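Acetylserotonin O-methyltransferase (Homo sapiens, PDB 4A6D) transfers a methyl group from S-adenosylmethionine to the hydroxyl of N-acetylserotonin, giving melatonin in the last step of its synthesis, and works as a homodimer. Local coordinates at residues Val24-Cys29 with Ser104-Met109; Arg252-Trp257 with Ile279-Ser284; Glu283-Glu288 with Asp339-Arg344. One frame throughout, in Å; residues are numbered along the deposited sequence. Where two conformers were deposited one is given.

Interactions 2 and 3 form one continuous region, whereas interaction 1 lies across the chain's centre from both. The centres of 252-257/279-284 and 283-288/339-344 are 8 Å apart; the two share E283 and S284, and V281 N probably donates to I341 O at 2.7 Å between neighbouring strands. E283 serves both: its carboxylate reaches back to H255 and R252 beside S-adenosylmethionine, and its backbone faces D339. Interaction 1 pairs two helices with its centre about 25 Å from that of interaction 2, though their nearest atoms come within about 5 Å. Its M109 side chain lies about 7 Å from that of the substrate-binding Q306 and about 13 Å from S-adenosylmethionine.

Interaction 1 of 3, residues Val24-Cys29 with Ser104-Met109. With SO4 (sulfate ion), chain F.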
loop_
_atom_site.group_PDB
_atom_site.type_symbol
_atom_site.label_atom_id
_atom_site.label_comp_id
_atom_site.label_asym_id
_atom_site.label_seq_id
_atom_site.Cartn_x
_atom_site.Cartn_y
_atom_site.Cartn_z
ATOM N N VAL A 24 -7.205 2.178 -3.566
ATOM C CA VAL A 24 -8.048 2.998 -4.453
ATOM C C VAL A 24 -8.177 2.280 -5.804
ATOM O O VAL A 24 -9.296 2.110 -6.292
ATOM C CB VAL A 24 -7.511 4.444 -4.599
ATOM C CG1 VAL A 24 -8.016 5.118 -5.877
ATOM C CG2 VAL A 24 -7.872 5.267 -3.378
ATOM N N LEU A 25 -7.027 1.813 -6.368
ATOM C CA LEU A 25 -6.964 1.077 -7.625
ATOM C C LEU A 25 -7.747 -0.238 -7.525
ATOM O O LEU A 25 -8.546 -0.521 -8.411
ATOM C CB LEU A 25 -5.498 0.797 -8.006
ATOM C CG LEU A 25 -5.230 -0.107 -9.239
ATOM C CD1 LEU A 25 -5.785 0.516 -10.507
ATOM C CD2 LEU A 25 -3.739 -0.351 -9.420
ATOM N N PHE A 26 -7.531 -1.016 -6.437
ATOM C CA PHE A 26 -8.179 -2.305 -6.176
ATOM C C PHE A 26 -9.690 -2.152 -6.040
ATOM O O PHE A 26 -10.429 -2.937 -6.635
ATOM C CB PHE A 26 -7.591 -2.983 -4.910
ATOM C CG PHE A 26 -6.097 -3.298 -4.887
ATOM C CD1 PHE A 26 -5.368 -3.409 -6.072
ATOM C CD2 PHE A 26 -5.428 -3.489 -3.680
ATOM C CE1 PHE A 26 -3.993 -3.692 -6.049
ATOM C CE2 PHE A 26 -4.062 -3.789 -3.658
ATOM C CZ PHE A 26 -3.352 -3.893 -4.842
ATOM N N ALA A 27 -10.148 -1.133 -5.272
ATOM C CA ALA A 27 -11.566 -0.854 -5.032
ATOM C C ALA A 27 -12.245 -0.337 -6.280
ATOM O O ALA A 27 -13.385 -0.699 -6.529
ATOM C CB ALA A 27 -11.735 0.131 -3.889
ATOM N N ALA A 28 -11.548 0.477 -7.080
ATOM C CA ALA A 28 -12.080 0.973 -8.346
ATOM C C ALA A 28 -12.307 -0.229 -9.281
ATOM O O ALA A 28 -13.312 -0.252 -9.993
ATOM C CB ALA A 28 -11.107 1.953 -8.978
ATOM N N CYS A 29 -11.397 -1.246 -9.232
ATOM C CA CYS A 29 -11.488 -2.494 -10.009
ATOM C C CYS A 29 -12.643 -3.351 -9.485
ATOM O O CYS A 29 -13.494 -3.756 -10.278
ATOM C CB CYS A 29 -10.170 -3.264 -9.995
ATOM S SG CYS A 29 -8.952 -2.673 -11.194
ATOM N N SER A 104 -8.358 -8.868 -12.810
ATOM C CA SER A 104 -8.400 -10.045 -11.942
ATOM C C SER A 104 -7.191 -10.187 -11.032
ATOM O O SER A 104 -7.352 -10.644 -9.905
ATOM C CB SER A 104 -8.708 -11.302 -12.744
ATOM O OG SER A 104 -10.030 -11.206 -13.250
ATOM N N MET A 105 -6.005 -9.766 -11.509
ATOM C CA MET A 105 -4.776 -9.792 -10.719
ATOM C C MET A 105 -4.855 -8.710 -9.645
ATOM O O MET A 105 -4.519 -8.979 -8.491
ATOM C CB MET A 105 -3.526 -9.616 -11.610
ATOM C CG MET A 105 -2.207 -9.759 -10.852
ATOM S SD MET A 105 -2.015 -11.379 -10.072
ATOM C CE MET A 105 -0.938 -10.982 -8.733
ATOM N N LEU A 106 -5.332 -7.501 -10.016
ATOM C CA LEU A 106 -5.495 -6.369 -9.110
ATOM C C LEU A 106 -6.470 -6.698 -7.986
ATOM O O LEU A 106 -6.105 -6.562 -6.821
ATOM C CB LEU A 106 -5.887 -5.113 -9.878
ATOM C CG LEU A 106 -4.833 -4.585 -10.847
ATOM C CD1 LEU A 106 -5.320 -3.345 -11.520
ATOM C CD2 LEU A 106 -3.525 -4.303 -10.146
ATOM N N LYS A 107 -7.635 -7.273 -8.330
ATOM C CA LYS A 107 -8.628 -7.754 -7.375
ATOM C C LYS A 107 -8.001 -8.841 -6.482
ATOM O O LYS A 107 -8.230 -8.825 -5.280
ATOM C CB LYS A 107 -9.838 -8.326 -8.117
ATOM C CG LYS A 107 -10.730 -7.291 -8.786
ATOM C CD LYS A 107 -11.686 -7.996 -9.729
ATOM C CE LYS A 107 -12.750 -7.084 -10.260
ATOM N NZ LYS A 107 -13.766 -7.850 -11.017
ATOM N N TYR A 108 -7.173 -9.748 -7.050
ATOM C CA TYR A 108 -6.515 -10.798 -6.257
ATOM C C TYR A 108 -5.497 -10.216 -5.270
ATOM O O TYR A 108 -5.469 -10.655 -4.122
ATOM C CB TYR A 108 -5.878 -11.880 -7.150
ATOM C CG TYR A 108 -5.146 -12.957 -6.378
ATOM C CD1 TYR A 108 -5.819 -14.076 -5.889
ATOM C CD2 TYR A 108 -3.779 -12.854 -6.120
ATOM C CE1 TYR A 108 -5.147 -15.076 -5.183
ATOM C CE2 TYR A 108 -3.097 -13.846 -5.412
ATOM C CZ TYR A 108 -3.785 -14.952 -4.944
ATOM O OH TYR A 108 -3.116 -15.917 -4.229
ATOM N N MET A 109 -4.636 -9.268 -5.733
ATOM C CA MET A 109 -3.639 -8.566 -4.896
ATOM C C MET A 109 -4.376 -7.863 -3.715
ATOM O O MET A 109 -3.940 -7.930 -2.559
ATOM C CB MET A 109 -2.869 -7.499 -5.707
ATOM C CG MET A 109 -1.862 -8.051 -6.689
ATOM S SD MET A 109 -0.766 -6.724 -7.257
ATOM C CE MET A 109 -0.279 -7.325 -8.703
HETATM S S SO4 F . -14.526 -11.336 -9.606
HETATM O O1 SO4 F . -14.878 -10.056 -8.963
HETATM O O2 SO4 F . -14.340 -12.359 -8.573
HETATM O O3 SO4 F . -15.605 -11.735 -10.506
HETATM O O4 SO4 F . -13.277 -11.193 -10.387
#
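A backbone carbonyl, rather than a side chain, sits over the ring of F26: L106 O lies above one face, 3.3 Å from F26 CD1, and the carbonyl carbon of M109 follows over the same face. The ring reaches there because CG stands anti to the carbonyl carbon (chi1 -59°), which turns one face of the ring toward the backbone of helix 103-117. M109 completes this patch from its stem, CB meeting F26 CZ at 3.7 Å while the thioether end leads off. Next to it, L106 pushes both methyls into helix 7-31. Its CD1 lies 3.7 Å from C29 SG and 4.0 Å from L25 CG, so it sits between residues one turn apart, and CD2 approaches F26 CE1. L25, with CG anti to the backbone N, meets L106 crosswise. L94 touches L25, C29 and L106, and A16 of the second subunit packs on L106. K107 marks the polar border: its extended chain runs past the backbone of C29, CE 3.4 Å from C29 O, and carries NZ to O1 of a sulfate at 3.2 Å, with a weaker bond to O4; the ion probably comes from the crystallisation liquor. The helix axes approach to 8.7 Å at a signed crossing angle of -120°, and the contact across them is one of packing. L12 of the second subunit also covers L25, placing this oblique helix pair at the dimer interface, as in O-methyltransferases whose helical N-terminal dimerisation domain packs closely against its partner subunit.

Interaction 2 of 3, residues Arg252-Trp257 with Ile279-Ser284. With SAM (S-adenosylmethionine), chain D.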
loop_
_atom_site.group_PDB
_atom_site.type_symbol
_atom_site.label_atom_id
_atom_site.label_comp_id
_atom_site.label_asym_id
_atom_site.label_seq_id
_atom_site.Cartn_x
_atom_site.Cartn_y
_atom_site.Cartn_z
ATOM N N ARG A 252 6.722 -19.335 -13.557
ATOM C CA ARG A 252 6.335 -19.027 -12.179
ATOM C C ARG A 252 6.056 -20.282 -11.350
ATOM O O ARG A 252 5.116 -20.327 -10.556
ATOM C CB ARG A 252 5.170 -18.024 -12.123
ATOM C CG ARG A 252 5.527 -16.612 -12.594
ATOM C CD ARG A 252 4.406 -16.136 -13.466
ATOM N NE ARG A 252 3.663 -15.041 -12.869
ATOM C CZ ARG A 252 2.423 -14.696 -13.203
ATOM N NH1 ARG A 252 1.738 -15.416 -14.080
ATOM N NH2 ARG A 252 1.847 -13.642 -12.638
ATOM N N VAL A 253 6.874 -21.306 -11.542
ATOM C CA VAL A 253 6.717 -22.517 -10.761
ATOM C C VAL A 253 7.854 -22.523 -9.752
ATOM O O VAL A 253 7.592 -22.575 -8.576
ATOM C CB VAL A 253 6.677 -23.797 -11.660
ATOM C CG1 VAL A 253 6.809 -25.061 -10.821
ATOM C CG2 VAL A 253 5.412 -23.830 -12.511
ATOM N N LEU A 254 9.107 -22.419 -10.210
ATOM C CA LEU A 254 10.300 -22.473 -9.353
ATOM C C LEU A 254 10.311 -21.451 -8.199
ATOM O O LEU A 254 10.723 -21.765 -7.081
ATOM C CB LEU A 254 11.594 -22.393 -10.221
ATOM C CG LEU A 254 11.884 -23.586 -11.152
ATOM C CD1 LEU A 254 13.229 -23.426 -11.856
ATOM C CD2 LEU A 254 11.850 -24.932 -10.396
ATOM N N HIS A 255 9.812 -20.255 -8.446
ATOM C CA HIS A 255 9.782 -19.229 -7.399
ATOM C C HIS A 255 8.876 -19.570 -6.191
ATOM O O HIS A 255 9.040 -18.955 -5.137
ATOM C CB HIS A 255 9.518 -17.825 -7.994
ATOM C CG HIS A 255 8.088 -17.558 -8.352
ATOM N ND1 HIS A 255 7.606 -16.265 -8.477
ATOM C CD2 HIS A 255 7.070 -18.419 -8.584
ATOM C CE1 HIS A 255 6.316 -16.389 -8.758
ATOM N NE2 HIS A 255 5.960 -17.664 -8.858
ATOM N N ASP A 256 7.950 -20.562 -6.332
ATOM C CA ASP A 256 7.027 -20.945 -5.243
ATOM C C ASP A 256 7.682 -21.826 -4.202
ATOM O O ASP A 256 7.116 -22.026 -3.121
ATOM C CB ASP A 256 5.812 -21.725 -5.793
ATOM C CG ASP A 256 4.900 -21.012 -6.781
ATOM O OD1 ASP A 256 4.669 -19.788 -6.607
ATOM O OD2 ASP A 256 4.315 -21.709 -7.660
ATOM N N TRP A 257 8.835 -22.411 -4.549
ATOM C CA TRP A 257 9.486 -23.414 -3.726
ATOM C C TRP A 257 10.918 -23.124 -3.371
ATOM O O TRP A 257 11.611 -22.416 -4.092
ATOM C CB TRP A 257 9.438 -24.775 -4.454
ATOM C CG TRP A 257 8.133 -25.134 -5.119
ATOM C CD1 TRP A 257 7.882 -25.186 -6.461
ATOM C CD2 TRP A 257 6.914 -25.524 -4.464
ATOM N NE1 TRP A 257 6.589 -25.614 -6.686
ATOM C CE2 TRP A 257 5.963 -25.798 -5.475
ATOM C CE3 TRP A 257 6.546 -25.716 -3.118
ATOM C CZ2 TRP A 257 4.662 -26.239 -5.182
ATOM C CZ3 TRP A 257 5.260 -26.178 -2.822
ATOM C CH2 TRP A 257 4.334 -26.432 -3.846
ATOM N N ILE A 279 14.499 -27.134 -21.312
ATOM C CA ILE A 279 13.744 -26.642 -20.170
ATOM C C ILE A 279 13.720 -25.119 -20.277
ATOM O O ILE A 279 14.775 -24.496 -20.366
ATOM C CB ILE A 279 14.218 -27.184 -18.801
ATOM C CG1 ILE A 279 13.282 -26.677 -17.671
ATOM C CG2 ILE A 279 15.718 -26.882 -18.543
ATOM C CD1 ILE A 279 13.370 -27.341 -16.477
ATOM N N LEU A 280 12.510 -24.546 -20.374
ATOM C CA LEU A 280 12.308 -23.117 -20.488
ATOM C C LEU A 280 11.749 -22.632 -19.179
ATOM O O LEU A 280 10.616 -22.967 -18.837
ATOM C CB LEU A 280 11.379 -22.742 -21.661
ATOM C CG LEU A 280 11.152 -21.210 -21.860
ATOM C CD1 LEU A 280 12.434 -20.501 -22.276
ATOM C CD2 LEU A 280 10.073 -20.939 -22.863
ATOM N N VAL A 281 12.570 -21.898 -18.423
ATOM C CA VAL A 281 12.241 -21.344 -17.112
ATOM C C VAL A 281 11.882 -19.883 -17.315
ATOM O O VAL A 281 12.665 -19.140 -17.915
ATOM C CB VAL A 281 13.376 -21.556 -16.072
ATOM C CG1 VAL A 281 13.094 -20.783 -14.772
ATOM C CG2 VAL A 281 13.603 -23.056 -15.803
ATOM N N ILE A 282 10.660 -19.503 -16.906
ATOM C CA ILE A 282 10.179 -18.132 -17.070
ATOM C C ILE A 282 9.926 -17.553 -15.703
ATOM O O ILE A 282 8.998 -17.966 -15.022
ATOM C CB ILE A 282 8.951 -18.002 -18.009
ATOM C CG1 ILE A 282 9.322 -18.459 -19.430
ATOM C CG2 ILE A 282 8.408 -16.527 -17.994
ATOM C CD1 ILE A 282 8.193 -18.790 -20.275
ATOM N N GLU A 283 10.808 -16.633 -15.290
ATOM C CA GLU A 283 10.777 -15.988 -13.985
ATOM C C GLU A 283 11.321 -14.549 -14.102
ATOM O O GLU A 283 11.963 -14.208 -15.096
ATOM C CB GLU A 283 11.615 -16.793 -12.947
ATOM C CG GLU A 283 11.168 -18.221 -12.627
ATOM C CD GLU A 283 9.960 -18.395 -11.731
ATOM O OE1 GLU A 283 9.133 -17.461 -11.665
ATOM O OE2 GLU A 283 9.790 -19.499 -11.166
ATOM N N SER A 284 11.055 -13.727 -13.072
ATOM C CA SER A 284 11.564 -12.364 -12.970
ATOM C C SER A 284 12.940 -12.491 -12.332
ATOM O O SER A 284 13.075 -12.857 -11.158
ATOM C CB SER A 284 10.651 -11.492 -12.095
ATOM O OG SER A 284 10.925 -10.130 -12.397
HETATM N N SAM D . 2.428 -21.183 -15.166
HETATM C CA SAM D . 1.277 -20.328 -14.804
HETATM C C SAM D . 1.454 -18.804 -14.969
HETATM O O SAM D . 2.575 -18.348 -14.878
HETATM O OXT SAM D . 0.491 -18.001 -15.190
HETATM C CB SAM D . 0.861 -20.728 -13.412
HETATM C CG SAM D . 1.868 -20.324 -12.328
HETATM S SD SAM D . 1.156 -20.772 -10.703
HETATM C CE SAM D . 2.164 -19.822 -9.641
HETATM C "C5'" SAM D . 1.948 -22.368 -10.314
HETATM C "C4'" SAM D . 1.100 -23.430 -11.028
HETATM O "O4'" SAM D . 1.656 -24.670 -10.628
HETATM C "C3'" SAM D . -0.407 -23.420 -10.563
HETATM O "O3'" SAM D . -1.301 -23.410 -11.688
HETATM C "C2'" SAM D . -0.490 -24.705 -9.675
HETATM O "O2'" SAM D . -1.746 -25.379 -9.595
HETATM C "C1'" SAM D . 0.570 -25.592 -10.354
HETATM N N9 SAM D . 1.063 -26.669 -9.470
HETATM C C8 SAM D . 1.458 -26.536 -8.141
HETATM N N7 SAM D . 1.846 -27.686 -7.676
HETATM C C5 SAM D . 1.672 -28.660 -8.653
HETATM C C6 SAM D . 1.876 -30.049 -8.747
HETATM N N6 SAM D . 2.425 -30.702 -7.695
HETATM N N1 SAM D . 1.617 -30.696 -9.940
HETATM C C2 SAM D . 1.074 -30.054 -10.983
HETATM N N3 SAM D . 0.857 -28.732 -10.915
HETATM C C4 SAM D . 1.184 -28.001 -9.830
#
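At R252, strand 247-251 of the Rossmann-like sheet of a class I methyltransferase gives way to the loop that carries the active-site histidine, while the parallel neighbouring strand 278-283 runs alongside. R252 N donates to I282 O at 3.0 Å, nearly along the C=O axis (172° at the oxygen). The backbone then turns in a left-handed conformation, bringing R252 CA to 3.2 Å from E283 OE1. The arginine side chain leads away from strand 278-283, bent at chi2 and chi3, and NH1 donates to the S-adenosylmethionine carboxylate atom O at 3.2 Å, with OXT at the guanidinium edge; NH1 also bonds L160 O. V253 packs on F237, a cofactor-binding residue. L254 opens the short 3-10 segment 254-256 and sets CD1 on V281 CG1 at 3.9 Å, the two side chains crossing at about a right angle. H255 N donates to E283 OE2 at 2.8 Å, approaching from 44° out of the carboxylate plane. The same carboxylate lies over one imidazole face, with OE1 3.5 Å from H255 CG, offset toward the rim. H255 CG takes the crowded position between backbone N and carbonyl carbon, which places one ring face against this oxygen. H255, the inferred proton donor or acceptor, is bonded at ND1 to E311 OE2; two carboxylates so close would probably raise the affinity of the imidazole for a proton. The cofactor's methyl carbon CE lies at the ring edge. D256, assigned to substrate binding, brings OD2 to 3.5 Å from that CE. W257 presents its indole edge to the adenine, with CZ2 4.0 Å from N7.

Interaction 3 of 3, residues Glu283-Glu288 with Asp339-Arg344; sequences ESLLDE and DAILAR
D339 OD2 accepts two hydrogen bonds, from L285 N and from a water. L285 N donates to it at 3.0 Å along a nearly straight bond (163° at the hydrogen), meeting the anti lone pair of OD2, the one turned away from OD1. A water donates to the same OD2 at 2.7 Å and gives its other hydrogen to L285 O at 2.9 Å, so both backbone polar atoms of L285 are tied to one carboxylate oxygen, one directly and one through water. OD1 is taken by T334 N. The main chains also meet: D339 N donates to E283 O at 2.8 Å from above the carbonyl plane, whereas the return bond from E283 N to D339 O is weak at 3.3 Å. Strand 339-344 here runs antiparallel to 278-283, the reversed strand in the 3-2-1-4-5-7-6 order of the class I methyltransferase sheet. An alanine at D339 would lose both carboxylate oxygens, and would probably loosen the hold on the backbone at L285 and at T334. E283 OE2 is satisfied by H255 N, and S284 OG by I337 O and T296 OG1. L285 CD1 packs against the methylene stem of D339, 3.6 Å from CB. The other branch, L285 CD2, reaches I341 CD1 at 3.8 Å, where F331 packs on both side chains.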
loop_
_atom_site.group_PDB
_atom_site.type_symbol
_atom_site.label_atom_id
_atom_site.label_comp_id
_atom_site.label_asym_id
_atom_site.label_seq_id
_atom_site.Cartn_x
_atom_site.Cartn_y
_atom_site.Cartn_z
ATOM N N GLU A 283 10.808 -16.633 -15.290
ATOM C CA GLU A 283 10.777 -15.988 -13.985
ATOM C C GLU A 283 11.321 -14.549 -14.102
ATOM O O GLU A 283 11.963 -14.208 -15.096
ATOM C CB GLU A 283 11.615 -16.793 -12.947
ATOM C CG GLU A 283 11.168 -18.221 -12.627
ATOM C CD GLU A 283 9.960 -18.395 -11.731
ATOM O OE1 GLU A 283 9.133 -17.461 -11.665
ATOM O OE2 GLU A 283 9.790 -19.499 -11.166
ATOM N N SER A 284 11.055 -13.727 -13.072
ATOM C CA SER A 284 11.564 -12.364 -12.970
ATOM C C SER A 284 12.940 -12.491 -12.332
ATOM O O SER A 284 13.075 -12.857 -11.158
ATOM C CB SER A 284 10.651 -11.492 -12.095
ATOM O OG SER A 284 10.925 -10.130 -12.397
ATOM N N LEU A 285 13.953 -12.212 -13.105
ATOM C CA LEU A 285 15.331 -12.375 -12.670
ATOM C C LEU A 285 15.810 -11.280 -11.752
ATOM O O LEU A 285 15.608 -10.099 -12.028
ATOM C CB LEU A 285 16.282 -12.530 -13.886
ATOM C CG LEU A 285 16.112 -13.795 -14.742
ATOM C CD1 LEU A 285 16.996 -13.734 -15.986
ATOM C CD2 LEU A 285 16.420 -15.048 -13.947
ATOM N N LEU A 286 16.446 -11.679 -10.651
ATOM C CA LEU A 286 17.025 -10.733 -9.703
ATOM C C LEU A 286 18.397 -10.320 -10.210
ATOM O O LEU A 286 19.118 -11.167 -10.739
ATOM C CB LEU A 286 17.191 -11.390 -8.321
ATOM C CG LEU A 286 16.168 -11.083 -7.257
ATOM C CD1 LEU A 286 16.589 -11.717 -5.976
ATOM C CD2 LEU A 286 16.002 -9.578 -7.010
ATOM N N ASP A 287 18.800 -9.043 -10.018
ATOM C CA ASP A 287 20.161 -8.635 -10.433
ATOM C C ASP A 287 21.126 -9.515 -9.605
ATOM O O ASP A 287 20.778 -9.891 -8.485
ATOM C CB ASP A 287 20.443 -7.137 -10.088
ATOM C CG ASP A 287 19.668 -6.045 -10.839
ATOM O OD1 ASP A 287 19.069 -6.352 -11.886
ATOM O OD2 ASP A 287 19.666 -4.859 -10.360
ATOM N N GLU A 288 22.320 -9.799 -10.110
ATOM C CA GLU A 288 23.307 -10.592 -9.374
ATOM C C GLU A 288 23.627 -10.167 -7.927
ATOM O O GLU A 288 23.921 -11.032 -7.102
ATOM C CB GLU A 288 24.579 -10.781 -10.189
ATOM C CG GLU A 288 24.443 -11.808 -11.309
ATOM C CD GLU A 288 24.170 -13.242 -10.914
ATOM O OE1 GLU A 288 24.407 -13.607 -9.739
ATOM O OE2 GLU A 288 23.732 -14.011 -11.798
ATOM N N ASP A 339 11.445 -12.751 -17.442
ATOM C CA ASP A 339 12.579 -13.080 -18.303
ATOM C C ASP A 339 12.519 -14.548 -18.693
ATOM O O ASP A 339 11.659 -15.289 -18.201
ATOM C CB ASP A 339 13.909 -12.710 -17.606
ATOM C CG ASP A 339 13.971 -11.263 -17.140
ATOM O OD1 ASP A 339 14.006 -10.353 -18.013
ATOM O OD2 ASP A 339 14.012 -11.037 -15.905
ATOM N N ALA A 340 13.421 -14.979 -19.552
ATOM C CA ALA A 340 13.447 -16.388 -19.998
ATOM C C ALA A 340 14.813 -16.999 -19.821
ATOM O O ALA A 340 15.823 -16.361 -20.120
ATOM C CB ALA A 340 13.049 -16.468 -21.463
ATOM N N ILE A 341 14.841 -18.234 -19.335
ATOM C CA ILE A 341 16.037 -19.081 -19.202
ATOM C C ILE A 341 15.778 -20.355 -19.993
ATOM O O ILE A 341 14.726 -20.984 -19.812
ATOM C CB ILE A 341 16.331 -19.480 -17.727
ATOM C CG1 ILE A 341 16.820 -18.291 -16.914
ATOM C CG2 ILE A 341 17.330 -20.678 -17.658
ATOM C CD1 ILE A 341 16.636 -18.481 -15.519
ATOM N N LEU A 342 16.769 -20.761 -20.819
ATOM C CA LEU A 342 16.739 -22.018 -21.544
ATOM C C LEU A 342 18.024 -22.805 -21.302
ATOM O O LEU A 342 19.121 -22.266 -21.474
ATOM C CB LEU A 342 16.526 -21.782 -23.042
ATOM C CG LEU A 342 16.560 -23.004 -23.940
ATOM C CD1 LEU A 342 15.301 -23.812 -23.773
ATOM C CD2 LEU A 342 16.717 -22.597 -25.408
ATOM N N ALA A 343 17.876 -24.077 -20.906
ATOM C CA ALA A 343 18.976 -25.040 -20.745
ATOM C C ALA A 343 18.611 -26.338 -21.490
ATOM O O ALA A 343 17.436 -26.597 -21.773
ATOM C CB ALA A 343 19.249 -25.314 -19.276
ATOM N N ARG A 344 19.610 -27.144 -21.822
ATOM C CA ARG A 344 19.376 -28.334 -22.606
ATOM C C ARG A 344 19.924 -29.574 -21.960
ATOM O O ARG A 344 20.757 -29.477 -21.065
ATOM C CB ARG A 344 20.036 -28.173 -23.993
ATOM C CG ARG A 344 19.846 -26.793 -24.648
ATOM C CD ARG A 344 18.412 -26.583 -25.110
ATOM N NE ARG A 344 18.073 -27.539 -26.162
ATOM C CZ ARG A 344 18.165 -27.284 -27.456
ATOM N NH1 ARG A 344 18.539 -26.081 -27.879
ATOM N NH2 ARG A 344 17.874 -28.224 -28.343
HETATM O O HOH W 1 14.233 -8.953 -14.250
#